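Side-chain contacts in endonuclease V (PDB 3GA2), which probably repairs deaminated DNA by nicking the second phosphodiester bond 3' to a deoxyinosine, using magnesium as its cofactor: residues K12-Q15 and D16-V20; H227-R230 and T231-K235. The protein carries 1 engineered substitution. One frame throughout, in Å; residues are numbered along the deposited sequence.

Contacts 1 and 2 sit at the two ends of the chain and do not touch: their centres are 33 Å apart and their nearest atoms about 22 Å. Contact 1 spans the start of helix 14-25 and the two residues before it, on the surface and away from the predicted magnesium site. Contact 2 is the last part of helix 217-235, which lies against strands 41-52, 55-66 and 72-81, and it joins residues three or four apart within that helix. Of the two, contact 2 reaches toward the predicted magnesium site through H227, whose side chain is about 6 Å from that of D46 and about 7 Å from that of D116.

Contact 1. Residues K12-Q15 and D16-V20; sequences KKEQ and DFLQV
D16 CG lies anti to its carbonyl carbon, beside the backbone N (chi1 -52°), which brings the carboxylate round to the two lysines that precede helix 14-25. NZ of K12 forms a salt bridge with D16 OD1 at 3.2 Å, meeting the oxygen from 40° out of the carboxylate plane; NZ of K13 reaches the same D16 OD1 in a long salt bridge of 3.7 Å. K12 N also donates to D16 OD2, whose place in the model is less sure. With an alanine in place of D16, the ammonium groups of K12 and K13 would probably lose their shared negative partner, leaving the K12 chain freer to turn.

The F17 ring puts its edge to the backbone, with F17 CE1 3.3 Å from K12 O; beyond, it stacks on F90 and meets F93 edge-to-face. L18 N donates to E14 O at 3.0 Å, while Q15 and Q19 run side by side. D16 N makes a weak hydrogen bond to K13 O. K13 is the N-cap residue; an aspartate in the first turn, as here, is familiar at helix amino termini, where its negative charge probably interacts favourably with the positive end of the helix dipole.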
# COMPACT_ATOMS: atom_id res chain seq x y z
N LYS A 12 -22.37 -6.96 -1.42
CA LYS A 12 -23.42 -6.22 -0.72
C LYS A 12 -23.21 -6.28 0.79
O LYS A 12 -22.67 -5.35 1.39
CB LYS A 12 -24.81 -6.79 -1.06
CG LYS A 12 -24.87 -7.63 -2.33
CD LYS A 12 -24.86 -9.11 -1.99
CE LYS A 12 -24.82 -9.97 -3.24
NZ LYS A 12 -24.85 -11.42 -2.89
N LYS A 13 -23.64 -7.38 1.41
CA LYS A 13 -23.50 -7.55 2.85
C LYS A 13 -22.06 -7.91 3.22
O LYS A 13 -21.26 -8.26 2.36
CB LYS A 13 -24.45 -8.65 3.34
CG LYS A 13 -24.36 -9.95 2.56
CD LYS A 13 -25.37 -10.96 3.06
CE LYS A 13 -25.36 -12.22 2.22
NZ LYS A 13 -25.75 -11.95 0.81
N GLU A 14 -21.74 -7.82 4.51
CA GLU A 14 -20.39 -8.12 4.96
C GLU A 14 -19.97 -9.54 4.60
O GLU A 14 -18.78 -9.83 4.45
CB GLU A 14 -20.26 -7.92 6.47
CG GLU A 14 -20.87 -9.03 7.30
CD GLU A 14 -20.42 -8.97 8.74
OE1 GLU A 14 -20.79 -8.00 9.44
OE2 GLU A 14 -19.68 -9.87 9.17
N GLN A 15 -20.94 -10.44 4.46
CA GLN A 15 -20.66 -11.83 4.11
C GLN A 15 -19.94 -11.92 2.77
O GLN A 15 -19.01 -12.71 2.61
CB GLN A 15 -21.96 -12.63 4.04
CG GLN A 15 -21.80 -14.04 3.50
CD GLN A 15 -20.97 -14.93 4.42
OE1 GLN A 15 -20.66 -16.07 4.08
NE2 GLN A 15 -20.61 -14.40 5.59
N ASP A 16 -20.37 -11.10 1.82
CA ASP A 16 -19.77 -11.08 0.49
C ASP A 16 -18.29 -10.71 0.57
O ASP A 16 -17.44 -11.39 -0.01
CB ASP A 16 -20.50 -10.07 -0.41
CG ASP A 16 -22.01 -10.27 -0.42
OD1 ASP A 16 -22.47 -11.38 -0.78
OD2 ASP A 16 -22.74 -9.31 -0.09
N PHE A 17 -17.99 -9.63 1.29
CA PHE A 17 -16.62 -9.17 1.44
C PHE A 17 -15.73 -10.22 2.11
O PHE A 17 -14.59 -10.44 1.68
CB PHE A 17 -16.58 -7.86 2.24
CG PHE A 17 -17.31 -6.73 1.58
CD1 PHE A 17 -18.68 -6.55 1.80
CD2 PHE A 17 -16.65 -5.85 0.73
CE1 PHE A 17 -19.37 -5.51 1.18
CE2 PHE A 17 -17.33 -4.81 0.10
CZ PHE A 17 -18.70 -4.64 0.32
N LEU A 18 -16.23 -10.86 3.16
CA LEU A 18 -15.45 -11.88 3.86
C LEU A 18 -15.12 -13.07 2.97
O LEU A 18 -14.04 -13.64 3.06
CB LEU A 18 -16.20 -12.39 5.10
CG LEU A 18 -15.93 -11.68 6.43
CD1 LEU A 18 -14.43 -11.65 6.70
CD2 LEU A 18 -16.49 -10.28 6.38
N GLN A 19 -16.06 -13.44 2.11
CA GLN A 19 -15.85 -14.57 1.22
C GLN A 19 -14.73 -14.28 0.23
O GLN A 19 -13.91 -15.15 -0.06
CB GLN A 19 -17.14 -14.89 0.46
CG GLN A 19 -17.13 -16.27 -0.17
CD GLN A 19 -17.18 -17.38 0.87
OE1 GLN A 19 -16.97 -18.55 0.55
NE2 GLN A 19 -17.47 -17.01 2.11
N VAL A 20 -14.69 -13.05 -0.29
CA VAL A 20 -13.65 -12.66 -1.23
C VAL A 20 -12.29 -12.67 -0.52
O VAL A 20 -11.33 -13.22 -1.04
CB VAL A 20 -13.91 -11.24 -1.81
CG1 VAL A 20 -12.77 -10.83 -2.73
CG2 VAL A 20 -15.23 -11.23 -2.57

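Contact 2. Residues H227-R230 and T231-K235; sequences HVLR and TFYQK
T231 holds its OG1 anti to the carbonyl carbon (chi1 -55°), which swings the hydroxyl back along the helix to H227 O, one turn earlier. T231 OG1 donates to H227 O at 2.8 Å, and T231 N donates to the same H227 O at 3.0 Å. The two donors come from opposite faces of the carbonyl plane, so a single oxygen takes both the ordinary helical bond and a side-chain bond.

In Y233, CG sits beside the backbone N (chi1 -65°), and the ring is thereby carried back to L229. Y233 CD2 lies 3.0 Å from L229 O, and Y233 CE2 makes an apolar contact of 4.1 Å with L229 CB. The same L229 O accepts the backbone bond from Y233 N at 3.0 Å.

This is the last stretch of helix 217-235, which packs on strands 41-52, 55-66 and 72-81 of the central sheet of this RNase H-like fold; strand 41-52 carries D46, a predicted magnesium ligand. L229 touches V59, C61 and H77 of those strands, while Y233 rests on V59, H77, M79 and W50.

R230 and Q234 run side by side on another flank of the helix, pointing the same way, with guanidinium and amide planes 29° apart. The touch is made low on the arginine, where Q234 OE1 comes 3.7 Å from R230 CG. The polar end of R230 has its partner on strand 41-52, where NH1 hydrogen-bonds Y49 O, and its chain also touches A48 and W50, the latter shared with Q234. Q234 N, meanwhile, donates to R230 O at 2.9 Å.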
# COMPACT_ATOMS: atom_id res chain seq x y z
N HIS A 227 -2.37 14.80 -2.54
CA HIS A 227 -2.79 15.99 -1.80
C HIS A 227 -2.93 17.21 -2.69
O HIS A 227 -3.88 17.97 -2.56
CB HIS A 227 -1.80 16.27 -0.67
CG HIS A 227 -1.84 15.26 0.43
ND1 HIS A 227 -0.88 15.17 1.41
CD2 HIS A 227 -2.74 14.28 0.71
CE1 HIS A 227 -1.18 14.19 2.24
NE2 HIS A 227 -2.31 13.63 1.84
N VAL A 228 -1.98 17.39 -3.60
CA VAL A 228 -2.01 18.53 -4.51
C VAL A 228 -3.17 18.40 -5.49
O VAL A 228 -3.82 19.38 -5.83
CB VAL A 228 -0.68 18.68 -5.29
CG1 VAL A 228 -0.43 17.46 -6.16
CG2 VAL A 228 -0.71 19.94 -6.13
N LEU A 229 -3.44 17.18 -5.96
CA LEU A 229 -4.55 16.96 -6.89
C LEU A 229 -5.88 17.17 -6.17
O LEU A 229 -6.81 17.74 -6.74
CB LEU A 229 -4.51 15.56 -7.48
CG LEU A 229 -3.60 15.33 -8.69
CD1 LEU A 229 -3.52 13.85 -8.97
CD2 LEU A 229 -4.12 16.09 -9.90
N ARG A 230 -5.97 16.69 -4.93
CA ARG A 230 -7.20 16.86 -4.17
C ARG A 230 -7.48 18.34 -3.97
O ARG A 230 -8.61 18.80 -4.16
CB ARG A 230 -7.09 16.17 -2.80
CG ARG A 230 -8.28 16.44 -1.89
CD ARG A 230 -8.19 15.68 -0.58
NE ARG A 230 -7.00 16.02 0.19
CZ ARG A 230 -6.68 15.45 1.35
NH1 ARG A 230 -7.46 14.52 1.87
NH2 ARG A 230 -5.57 15.81 1.99
N THR A 231 -6.45 19.09 -3.59
CA THR A 231 -6.58 20.53 -3.37
C THR A 231 -7.01 21.21 -4.66
O THR A 231 -7.78 22.17 -4.63
CB THR A 231 -5.25 21.16 -2.90
OG1 THR A 231 -4.76 20.47 -1.74
CG2 THR A 231 -5.45 22.63 -2.55
N PHE A 232 -6.52 20.71 -5.78
CA PHE A 232 -6.87 21.28 -7.07
C PHE A 232 -8.36 21.09 -7.35
O PHE A 232 -9.06 22.05 -7.67
CB PHE A 232 -6.04 20.64 -8.18
CG PHE A 232 -6.43 21.08 -9.56
CD1 PHE A 232 -7.32 20.33 -10.32
CD2 PHE A 232 -5.89 22.24 -10.11
CE1 PHE A 232 -7.68 20.73 -11.61
CE2 PHE A 232 -6.24 22.66 -11.40
CZ PHE A 232 -7.14 21.90 -12.15
N TYR A 233 -8.84 19.86 -7.22
CA TYR A 233 -10.24 19.58 -7.46
C TYR A 233 -11.15 20.34 -6.50
O TYR A 233 -12.20 20.84 -6.91
CB TYR A 233 -10.51 18.08 -7.33
CG TYR A 233 -9.81 17.22 -8.36
CD1 TYR A 233 -10.00 17.44 -9.72
CD2 TYR A 233 -9.00 16.16 -7.96
CE1 TYR A 233 -9.40 16.62 -10.67
CE2 TYR A 233 -8.39 15.33 -8.90
CZ TYR A 233 -8.60 15.56 -10.25
OH TYR A 233 -8.02 14.72 -11.18
N GLN A 234 -10.75 20.43 -5.24
CA GLN A 234 -11.55 21.13 -4.25
C GLN A 234 -11.75 22.61 -4.60
O GLN A 234 -12.88 23.10 -4.62
CB GLN A 234 -10.90 21.02 -2.86
CG GLN A 234 -10.98 19.63 -2.25
CD GLN A 234 -10.31 19.56 -0.88
OE1 GLN A 234 -9.11 19.81 -0.75
NE2 GLN A 234 -11.08 19.20 0.14
N LYS A 235 -10.66 23.30 -4.88
CA LYS A 235 -10.73 24.72 -5.22
C LYS A 235 -11.31 24.98 -6.60
O LYS A 235 -11.58 26.12 -6.97
CB LYS A 235 -9.34 25.35 -5.08
CG LYS A 235 -8.80 25.24 -3.66
CD LYS A 235 -7.50 26.00 -3.46
CE LYS A 235 -7.01 25.86 -2.03
NZ LYS A 235 -5.83 26.71 -1.75